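Local coordinates for protein cytochrome c class I (Sideroxydans lithotrophicus, PDB 4XXL) that binds a covalently attached heme c and probably serves as an electron shuttle in lithoautotrophic growth, at residues A28-V31 with D32-K35; K74-H77 with H78-G82; K101-P104 with E105-K108. All coordinates share one frame; numbering follows the deposited sequence. Where two conformers were deposited one is given.

Interaction 1 of 3, residues A28-V31 with D32-K35; sequences AVDV and DAAK
D30 and A33 are joined by a capping bond in which A33 N donates to OD1 at 3.1 Å. The donor does not lie in the carboxylate plane but comes at OD1 from 67° above it. The backbone of the same aspartate adds a second grip, A34 N donating to D30 O at 3.0 Å, and that oxygen also accepts from the side-chain amide of N109. One residue on, K35 N meets V31 O at 2.9 Å in a bond that is almost straight, with an angle of 175° at the hydrogen. The carboxylate is placed by its first torsion: CG stands anti to the amide N (chi1 -178°), which brings OD1 back over the opening turn and lays CG against A33 CB at 3.5 Å. On another flank V31 and K35 run side by side, V31 CG1 touching K35 CD at 3.9 Å. D30 and D32 put two carboxylates close to this helix start, where the helix dipole would probably help offset their mutual repulsion. V29 and A34 both pack on N109 and W113 of helix 104-115. An aspartate N-cap of this kind opens helix 31-40, the N-terminal helix that packs on the C-terminal one in class I cytochromes c.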
ATOM      1  N   ALA A  28      -7.729  -4.841  15.542  1.00 34.41           N
ATOM      2  CA  ALA A  28      -7.917  -5.874  14.471  1.00 34.11           C
ATOM      3  C   ALA A  28      -8.239  -5.171  13.152  1.00 31.20           C
ATOM      4  O   ALA A  28      -9.100  -4.259  13.109  1.00 31.67           O
ATOM      5  CB  ALA A  28      -9.048  -6.835  14.843  1.00 35.04           C
ATOM      6  N   VAL A  29      -7.584  -5.620  12.089  1.00 24.33           N
ATOM      7  CA  VAL A  29      -7.848  -5.079  10.758  1.00 21.77           C
ATOM      8  C   VAL A  29      -9.322  -5.237  10.346  1.00 20.30           C
ATOM      9  O   VAL A  29      -9.891  -6.319  10.476  1.00 20.77           O
ATOM     10  CB  VAL A  29      -6.941  -5.766   9.708  1.00 22.00           C
ATOM     11  CG1 VAL A  29      -7.277  -5.284   8.301  1.00 21.88           C
ATOM     12  CG2 VAL A  29      -5.480  -5.467  10.033  1.00 23.92           C
ATOM     13  N   ASP A  30      -9.913  -4.161   9.823  1.00 18.33           N
ATOM     14  CA  ASP A  30     -11.211  -4.177   9.137  1.00 18.34           C
ATOM     15  C   ASP A  30     -10.894  -4.362   7.654  1.00 16.91           C
ATOM     16  O   ASP A  30     -10.543  -3.394   6.945  1.00 15.71           O
ATOM     17  CB  ASP A  30     -11.966  -2.867   9.415  1.00 20.24           C
ATOM     18  CG  ASP A  30     -13.391  -2.796   8.782  1.00 22.00           C
ATOM     19  OD1 ASP A  30     -13.764  -3.550   7.847  1.00 24.06           O
ATOM     20  OD2 ASP A  30     -14.180  -1.942   9.246  1.00 26.34           O
ATOM     21  N   VAL A  31     -11.014  -5.625   7.198  1.00 16.72           N
ATOM     22  CA  VAL A  31     -10.654  -5.980   5.828  1.00 17.03           C
ATOM     23  C   VAL A  31     -11.549  -5.275   4.799  1.00 15.78           C
ATOM     24  O   VAL A  31     -11.076  -4.698   3.826  1.00 15.33           O
ATOM     25  CB  VAL A  31     -10.690  -7.497   5.613  1.00 16.89           C
ATOM     26  CG1 VAL A  31     -10.465  -7.825   4.145  1.00 17.19           C
ATOM     27  CG2 VAL A  31      -9.688  -8.154   6.525  1.00 18.25           C
ATOM     28  N   ASP A  32     -12.849  -5.202   5.035  1.00 16.69           N
ATOM     29  CA  ASP A  32     -13.737  -4.560   4.081  1.00 17.48           C
ATOM     30  C   ASP A  32     -13.385  -3.074   3.927  1.00 14.90           C
ATOM     31  O   ASP A  32     -13.431  -2.518   2.822  1.00 16.04           O
ATOM     32  CB  ASP A  32     -15.222  -4.667   4.540  1.00 21.65           C
ATOM     33  CG  ASP A  32     -15.861  -6.028   4.244  1.00 29.38           C
ATOM     34  OD1 ASP A  32     -15.160  -6.956   3.780  1.00 31.16           O
ATOM     35  OD2 ASP A  32     -17.095  -6.143   4.499  1.00 37.58           O
ATOM     36  N   ALA A  33     -13.042  -2.434   5.048  1.00 14.51           N
ATOM     37  CA  ALA A  33     -12.768  -1.004   5.011  1.00 14.68           C
ATOM     38  C   ALA A  33     -11.463  -0.766   4.300  1.00 12.84           C
ATOM     39  O   ALA A  33     -11.349   0.172   3.557  1.00 14.06           O
ATOM     40  CB  ALA A  33     -12.708  -0.398   6.396  1.00 15.28           C
ATOM     41  N   ALA A  34     -10.520  -1.669   4.551  1.00 13.18           N
ATOM     42  CA  ALA A  34      -9.254  -1.568   3.815  1.00 13.67           C
ATOM     43  C   ALA A  34      -9.426  -1.702   2.287  1.00 13.30           C
ATOM     44  O   ALA A  34      -8.933  -0.879   1.507  1.00 13.08           O
ATOM     45  CB  ALA A  34      -8.269  -2.593   4.335  1.00 14.38           C
ATOM     46  N   LYS A  35     -10.122  -2.747   1.840  1.00 13.65           N
ATOM     47  CA  LYS A  35     -10.349  -2.974   0.419  1.00 14.16           C
ATOM     48  C   LYS A  35     -11.198  -1.823  -0.209  1.00 13.65           C
ATOM     49  O   LYS A  35     -10.946  -1.400  -1.331  1.00 14.58           O
ATOM     50  CB  LYS A  35     -10.967  -4.358   0.160  1.00 15.97           C
ATOM     51  CG  LYS A  35     -10.106  -5.458   0.705  1.00 17.45           C
ATOM     52  CD  LYS A  35     -10.499  -6.870   0.350  1.00 20.92           C
ATOM     53  CE  LYS A  35      -9.962  -7.177  -1.019  1.00 20.35           C
ATOM     54  NZ  LYS A  35     -10.283  -8.603  -1.319  1.00 21.60           N
TER

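Interaction 2 of 3, residues K74-H77 with H78-G82; sequences KLIH and HVTSG. With HEC (heme c), chain B.
K74 gives its carbonyl to H78, with H78 N donating to K74 O at 2.9 Å, while its ammonium pairs with D70 further up the chain. L75 O accepts from V79 N, and the L75 side chain turns to the heme, CD2 lying 3.9 Å from the methyl CMA. I76 O takes the hydroxyl of T80, OG1 to O 2.7 Å. H77 O accepts from T80 N at 3.2 Å and, in one of the two conformers of S81, from its OG on the opposite face of the carbonyl plane; H77 NE2 is hydrogen-bonded to the carboxylate of E83. In H78, CG is anti to the backbone N (chi1 173°), which sends the imidazole out to the porphyrin, its CE1 3.3 Å from heme C1A. Heme CBA lies over the centre of the H78 ring, 3.5 Å above its plane. Were H78 an alanine, the imidazole would be gone, and the heme propionate arm and the ring of the axial ligand H95, which meets H78, would probably be left without this partner. Helix 71-81 thus borders the heme pocket: L75 reaches V61 and Y65 of helix 58-65, L75 and I76 pack on V111 of helix 104-115, and V79 joins I107 there.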
ATOM      1  N   LYS A  74       6.654   3.060   8.084  1.00 13.58           N
ATOM      2  CA  LYS A  74       7.278   3.210   6.764  1.00 15.16           C
ATOM      3  C   LYS A  74       6.263   3.228   5.632  1.00 12.77           C
ATOM      4  O   LYS A  74       6.451   4.003   4.674  1.00 13.62           O
ATOM      5  CB  LYS A  74       8.289   2.123   6.441  1.00 17.95           C
ATOM      6  CG  LYS A  74       9.620   2.258   7.158  1.00 21.90           C
ATOM      7  CD  LYS A  74      10.688   2.920   6.296  1.00 29.04           C
ATOM      8  CE  LYS A  74      12.036   2.197   6.414  1.00 34.64           C
ATOM      9  NZ  LYS A  74      12.856   2.665   7.570  1.00 38.07           N
ATOM     10  N   LEU A  75       5.262   2.354   5.720  1.00 12.66           N
ATOM     11  CA  LEU A  75       4.258   2.313   4.635  1.00 12.74           C
ATOM     12  C   LEU A  75       3.259   3.466   4.764  1.00 12.97           C
ATOM     13  O   LEU A  75       2.785   3.989   3.739  1.00 11.90           O
ATOM     14  CB  LEU A  75       3.509   0.969   4.547  1.00 13.91           C
ATOM     15  CG  LEU A  75       4.318  -0.263   4.044  1.00 14.67           C
ATOM     16  CD1 LEU A  75       3.410  -1.425   3.734  1.00 16.16           C
ATOM     17  CD2 LEU A  75       5.151   0.086   2.789  1.00 15.19           C
ATOM     18  N   ILE A  76       2.962   3.883   5.985  1.00 13.17           N
ATOM     19  CA  ILE A  76       2.119   5.113   6.142  1.00 13.29           C
ATOM     20  C   ILE A  76       2.838   6.301   5.480  1.00 14.37           C
ATOM     21  O   ILE A  76       2.196   7.079   4.738  1.00 13.70           O
ATOM     22  CB  ILE A  76       1.761   5.433   7.610  1.00 14.35           C
ATOM     23  CG1 ILE A  76       0.812   4.361   8.105  1.00 13.66           C
ATOM     24  CG2 ILE A  76       1.184   6.850   7.711  1.00 13.81           C
ATOM     25  CD1 ILE A  76       0.503   4.404   9.606  1.00 15.66           C
ATOM     26  N   HIS A  77       4.168   6.403   5.721  1.00 11.61           N
ATOM     27  CA  HIS A  77       4.982   7.391   5.053  1.00 13.57           C
ATOM     28  C   HIS A  77       4.954   7.246   3.545  1.00 12.10           C
ATOM     29  O   HIS A  77       4.715   8.204   2.819  1.00 13.05           O
ATOM     30  CB  HIS A  77       6.418   7.360   5.576  1.00 14.46           C
ATOM     31  CG  HIS A  77       7.317   8.262   4.832  1.00 17.41           C
ATOM     32  ND1 HIS A  77       7.406   9.612   5.091  1.00 20.85           N
ATOM     33  CD2 HIS A  77       8.143   8.024   3.790  1.00 21.55           C
ATOM     34  CE1 HIS A  77       8.272  10.161   4.257  1.00 21.59           C
ATOM     35  NE2 HIS A  77       8.731   9.219   3.454  1.00 24.58           N
ATOM     36  N   HIS A  78       5.122   6.038   3.074  1.00 11.15           N
ATOM     37  CA  HIS A  78       5.177   5.815   1.638  1.00 13.25           C
ATOM     38  C   HIS A  78       3.899   6.264   0.925  1.00 12.02           C
ATOM     39  O   HIS A  78       3.972   6.792  -0.172  1.00 13.50           O
ATOM     40  CB  HIS A  78       5.352   4.322   1.354  1.00 13.06           C
ATOM     41  CG  HIS A  78       5.261   3.986  -0.097  1.00 13.06           C
ATOM     42  ND1 HIS A  78       4.130   3.496  -0.700  1.00 16.25           N
ATOM     43  CD2 HIS A  78       6.180   4.135  -1.082  1.00 14.59           C
ATOM     44  CE1 HIS A  78       4.360   3.355  -1.984  1.00 16.07           C
ATOM     45  NE2 HIS A  78       5.605   3.682  -2.228  1.00 15.51           N
ATOM     46  N   VAL A  79       2.737   6.017   1.522  1.00 11.04           N
ATOM     47  CA  VAL A  79       1.472   6.380   0.863  1.00 12.34           C
ATOM     48  C   VAL A  79       0.987   7.820   1.033  1.00 12.31           C
ATOM     49  O   VAL A  79      -0.038   8.230   0.435  1.00 12.31           O
ATOM     50  CB  VAL A  79       0.420   5.371   1.273  1.00 13.88           C
ATOM     51  CG1 VAL A  79      -0.154   5.615   2.660  1.00 15.57           C
ATOM     52  CG2 VAL A  79      -0.647   5.198   0.194  1.00 16.20           C
ATOM     53  N   THR A  80       1.695   8.555   1.880  1.00 11.08           N
ATOM     54  CA  THR A  80       1.347   9.948   2.199  1.00 13.44           C
ATOM     55  C   THR A  80       2.429  10.943   1.814  1.00 13.48           C
ATOM     56  O   THR A  80       2.352  12.099   2.237  1.00 15.18           O
ATOM     57  CB  THR A  80       0.981  10.107   3.713  1.00 13.00           C
ATOM     58  OG1 THR A  80       2.117   9.792   4.496  1.00 13.37           O
ATOM     59  CG2 THR A  80      -0.257   9.285   4.133  1.00 14.01           C
ATOM     60  N   SER A  81       3.473  10.538   1.082  0.50 13.42           N
ATOM     61  CA  SER A  81       4.581  11.458   0.691  0.50 13.52           C
ATOM     62  C   SER A  81       4.772  11.755  -0.798  0.50 13.28           C
ATOM     63  O   SER A  81       5.383  12.759  -1.131  0.50 14.88           O
ATOM     64  CB  SER A  81       5.922  10.952   1.199  0.50 14.36           C
ATOM     65  OG  SER A  81       6.155   9.635   0.771  0.50 14.46           O
ATOM     66  N   GLY A  82       4.315  10.885  -1.685  1.00 12.77           N
ATOM     67  CA  GLY A  82       4.576  11.093  -3.118  1.00 14.03           C
ATOM     68  C   GLY A  82       5.979  11.029  -3.567  1.00 14.54           C
ATOM     69  O   GLY A  82       6.387  11.811  -4.486  1.00 16.50           O
TER
HETATM   70 FE   HEC B 201       1.672   1.658  -5.139  1.00  9.92          FE
HETATM   71  CHA HEC B 201       4.907   0.569  -4.471  1.00 10.67           C
HETATM   72  CHB HEC B 201       0.718   0.853  -1.919  1.00 10.88           C
HETATM   73  CHC HEC B 201      -1.371   3.206  -5.660  1.00  9.80           C
HETATM   74  CHD HEC B 201       2.374   1.867  -8.428  1.00 11.09           C
HETATM   75  NA  HEC B 201       2.674   0.907  -3.501  1.00 10.94           N
HETATM   76  C1A HEC B 201       3.946   0.459  -3.475  1.00 11.23           C
HETATM   77  C2A HEC B 201       4.156  -0.129  -2.201  1.00 10.12           C
HETATM   78  C3A HEC B 201       2.965  -0.057  -1.519  1.00 10.67           C
HETATM   79  C4A HEC B 201       2.018   0.598  -2.354  1.00  9.93           C
HETATM   80  CMA HEC B 201       2.640  -0.585  -0.156  1.00 11.38           C
HETATM   81  CAA HEC B 201       5.493  -0.726  -1.762  1.00 10.14           C
HETATM   82  CBA HEC B 201       6.351   0.365  -1.161  1.00 11.10           C
HETATM   83  CGA HEC B 201       7.657  -0.134  -0.567  1.00 13.97           C
HETATM   84  O1A HEC B 201       8.085  -1.257  -0.871  1.00 15.49           O
HETATM   85  O2A HEC B 201       8.221   0.567   0.338  1.00 16.56           O
HETATM   86  NB  HEC B 201       0.001   1.964  -4.037  1.00  8.80           N
HETATM   87  C1B HEC B 201      -0.185   1.557  -2.735  1.00  9.83           C
HETATM   88  C2B HEC B 201      -1.479   1.972  -2.295  1.00  9.95           C
HETATM   89  C3B HEC B 201      -2.087   2.641  -3.287  1.00 10.71           C
HETATM   90  C4B HEC B 201      -1.150   2.664  -4.404  1.00  9.56           C
HETATM   91  CMB HEC B 201      -2.025   1.719  -0.919  1.00 11.12           C
HETATM   92  CAB HEC B 201      -3.373   3.370  -3.310  1.00 10.13           C
HETATM   93  CBB HEC B 201      -3.350   4.431  -2.375  1.00 12.08           C
HETATM   94  NC  HEC B 201       0.669   2.378  -6.807  1.00 10.36           N
HETATM   95  C1C HEC B 201      -0.541   2.987  -6.721  1.00  9.90           C
HETATM   96  C2C HEC B 201      -0.889   3.250  -8.062  1.00 10.35           C
HETATM   97  C3C HEC B 201       0.099   2.809  -8.922  1.00 10.99           C
HETATM   98  C4C HEC B 201       1.109   2.297  -8.055  1.00 11.03           C
HETATM   99  CMC HEC B 201      -2.204   3.829  -8.430  1.00 10.44           C
HETATM  100  CAC HEC B 201       0.094   2.859 -10.443  1.00 11.49           C
HETATM  101  CBC HEC B 201      -0.130   4.085 -11.082  1.00 12.57           C
HETATM  102  ND  HEC B 201       3.290   1.359  -6.178  1.00  8.74           N
HETATM  103  C1D HEC B 201       3.405   1.456  -7.549  1.00 10.43           C
HETATM  104  C2D HEC B 201       4.787   1.154  -8.000  1.00 11.26           C
HETATM  105  C3D HEC B 201       5.447   0.809  -6.903  1.00 11.78           C
HETATM  106  C4D HEC B 201       4.516   0.893  -5.762  1.00 10.59           C
HETATM  107  CMD HEC B 201       5.270   1.196  -9.399  1.00 11.46           C
HETATM  108  CAD HEC B 201       6.910   0.341  -6.810  1.00 15.45           C
HETATM  109  CBD HEC B 201       7.832   1.503  -6.583  1.00 19.05           C
HETATM  110  CGD HEC B 201       9.322   1.159  -6.486  1.00 25.23           C
HETATM  111  O1D HEC B 201       9.745   0.000  -6.183  1.00 30.14           O
HETATM  112  O2D HEC B 201      10.142   2.102  -6.645  1.00 26.62           O

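Interaction 3 of 3, residues K101-P104 with E105-K108; sequences KASP and EAIK
S103 and A106 meet through the serine hydroxyl, A106 N donating to OG at 2.9 Å. The rotamer makes this possible: OG is held between the backbone N and the carbonyl carbon (chi1 71°), the crowded position, from which it faces the first turn and also comes 3.3 Å from A106 CB. E105 takes a different shape, its chain curling back so that OE1 stands 4.0 Å from S103 OG, close to the cap but too far for a hydrogen bond. S103 is thus the N-cap of helix 104-115, with P104 in the first helical turn, where a proline, lacking an N-H, costs no helical bond. A102, just before the cap, touches I107 (A102 CB to I107 CG1 4.2 Å), the pairing of a hydrophobic staple. I107 makes it by setting CG1 beside its own backbone N and extending chi2 (165°), which carries CD1 to 3.9 Å from A102 O. Its amide meanwhile donates to S103 O at 3.1 Å. A102 and A106 also bring their methyls together at 4.5 Å, and both rest on L37 of helix 31-40. K108 N donates to P104 O at 3.0 Å, but the end of the lysine leads away from this turn, and NZ forms salt bridges with D112 and E72.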
ATOM      1  N   LYS A 101      -6.628  12.753   2.015  1.00 17.13           N
ATOM      2  CA  LYS A 101      -7.737  12.168   1.232  1.00 18.25           C
ATOM      3  C   LYS A 101      -8.524  11.104   1.992  1.00 17.29           C
ATOM      4  O   LYS A 101      -9.547  10.592   1.521  1.00 17.77           O
ATOM      5  CB  LYS A 101      -7.264  11.566  -0.080  1.00 20.18           C
ATOM      6  CG  LYS A 101      -6.605  12.548  -1.011  1.00 24.87           C
ATOM      7  CD  LYS A 101      -7.243  13.931  -1.067  1.00 29.30           C
ATOM      8  CE  LYS A 101      -6.408  14.866  -1.966  1.00 35.58           C
ATOM      9  NZ  LYS A 101      -6.272  14.314  -3.342  1.00 39.03           N
ATOM     10  N   ALA A 102      -8.029  10.738   3.163  1.00 16.07           N
ATOM     11  CA  ALA A 102      -8.779   9.842   4.047  1.00 15.88           C
ATOM     12  C   ALA A 102      -8.301  10.100   5.458  1.00 15.84           C
ATOM     13  O   ALA A 102      -7.372  10.865   5.680  1.00 16.03           O
ATOM     14  CB  ALA A 102      -8.524   8.405   3.674  1.00 17.31           C
ATOM     15  N   SER A 103      -8.966   9.461   6.410  1.00 15.69           N
ATOM     16  CA  SER A 103      -8.616   9.682   7.763  1.00 15.05           C
ATOM     17  C   SER A 103      -7.324   8.967   8.128  1.00 14.72           C
ATOM     18  O   SER A 103      -6.998   7.934   7.569  1.00 14.62           O
ATOM     19  CB  SER A 103      -9.746   9.207   8.684  1.00 14.98           C
ATOM     20  OG  SER A 103      -9.846   7.786   8.702  1.00 15.70           O
ATOM     21  N   PRO A 104      -6.603   9.475   9.119  1.00 12.81           N
ATOM     22  CA  PRO A 104      -5.424   8.741   9.611  1.00 13.21           C
ATOM     23  C   PRO A 104      -5.775   7.280  10.002  1.00 13.65           C
ATOM     24  O   PRO A 104      -5.020   6.341   9.724  1.00 14.60           O
ATOM     25  CB  PRO A 104      -4.972   9.566  10.812  1.00 12.46           C
ATOM     26  CG  PRO A 104      -5.383  10.941  10.425  1.00 13.93           C
ATOM     27  CD  PRO A 104      -6.614  10.869   9.596  1.00 14.18           C
ATOM     28  N   GLU A 105      -6.888   7.077  10.674  1.00 14.07           N
ATOM     29  CA  GLU A 105      -7.298   5.731  11.064  1.00 16.03           C
ATOM     30  C   GLU A 105      -7.528   4.833   9.850  1.00 14.72           C
ATOM     31  O   GLU A 105      -7.096   3.654   9.881  1.00 13.07           O
ATOM     32  CB  GLU A 105      -8.549   5.818  11.983  1.00 18.97           C
ATOM     33  CG  GLU A 105      -9.135   4.505  12.465  1.00 26.05           C
ATOM     34  CD  GLU A 105      -9.761   3.644  11.368  1.00 30.30           C
ATOM     35  OE1 GLU A 105     -10.323   4.202  10.384  1.00 39.60           O
ATOM     36  OE2 GLU A 105      -9.707   2.388  11.508  1.00 35.70           O
ATOM     37  N   ALA A 106      -8.158   5.377   8.810  1.00 12.88           N
ATOM     38  CA  ALA A 106      -8.384   4.532   7.614  1.00 12.47           C
ATOM     39  C   ALA A 106      -7.068   4.156   6.908  1.00 13.43           C
ATOM     40  O   ALA A 106      -6.882   3.031   6.471  1.00 12.88           O
ATOM     41  CB  ALA A 106      -9.366   5.232   6.697  1.00 13.95           C
ATOM     42  N   ILE A 107      -6.153   5.083   6.880  1.00 12.18           N
ATOM     43  CA  ILE A 107      -4.866   4.870   6.182  1.00 12.40           C
ATOM     44  C   ILE A 107      -4.098   3.794   6.962  1.00 13.24           C
ATOM     45  O   ILE A 107      -3.560   2.835   6.383  1.00 12.09           O
ATOM     46  CB  ILE A 107      -4.102   6.158   6.061  1.00 13.70           C
ATOM     47  CG1 ILE A 107      -4.739   7.044   5.004  1.00 14.32           C
ATOM     48  CG2 ILE A 107      -2.660   5.907   5.659  1.00 13.46           C
ATOM     49  CD1 ILE A 107      -4.310   8.497   5.005  1.00 15.89           C
ATOM     50  N   LYS A 108      -4.077   3.917   8.286  1.00 11.67           N
ATOM     51  CA  LYS A 108      -3.415   2.923   9.164  1.00 13.76           C
ATOM     52  C   LYS A 108      -4.018   1.520   8.949  1.00 12.27           C
ATOM     53  O   LYS A 108      -3.344   0.514   8.905  1.00 12.65           O
ATOM     54  CB  LYS A 108      -3.512   3.332  10.656  1.00 14.82           C
ATOM     55  CG  LYS A 108      -2.789   2.392  11.601  1.00 17.77           C
ATOM     56  CD  LYS A 108      -2.865   2.853  13.060  1.00 19.61           C
ATOM     57  CE  LYS A 108      -2.180   1.932  14.047  1.00 22.82           C
ATOM     58  NZ  LYS A 108      -2.659   0.515  13.946  1.00 25.33           N
TER

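Interactions 1 and 3 are surface contacts built alike: each caps the start of a helix, an aspartate for 31-40 and a serine for 104-115. They differ around the cap. Interaction 3 adds a hydrophobic staple, while in interaction 1 the valine before the cap packs on helix 104-115 instead. Their centres lie 12 Å apart, the two helices sharing packing through N109, W113 and L37. Interaction 2 is partly buried, comes from the last turns of helix 71-81 and touches the heme directly. It meets interaction 3 through apolar packing, V79 CG1 to I107 CG2 at 3.9 Å, whereas interaction 1 stays about 10 Å from interaction 2, nearest atom to nearest atom.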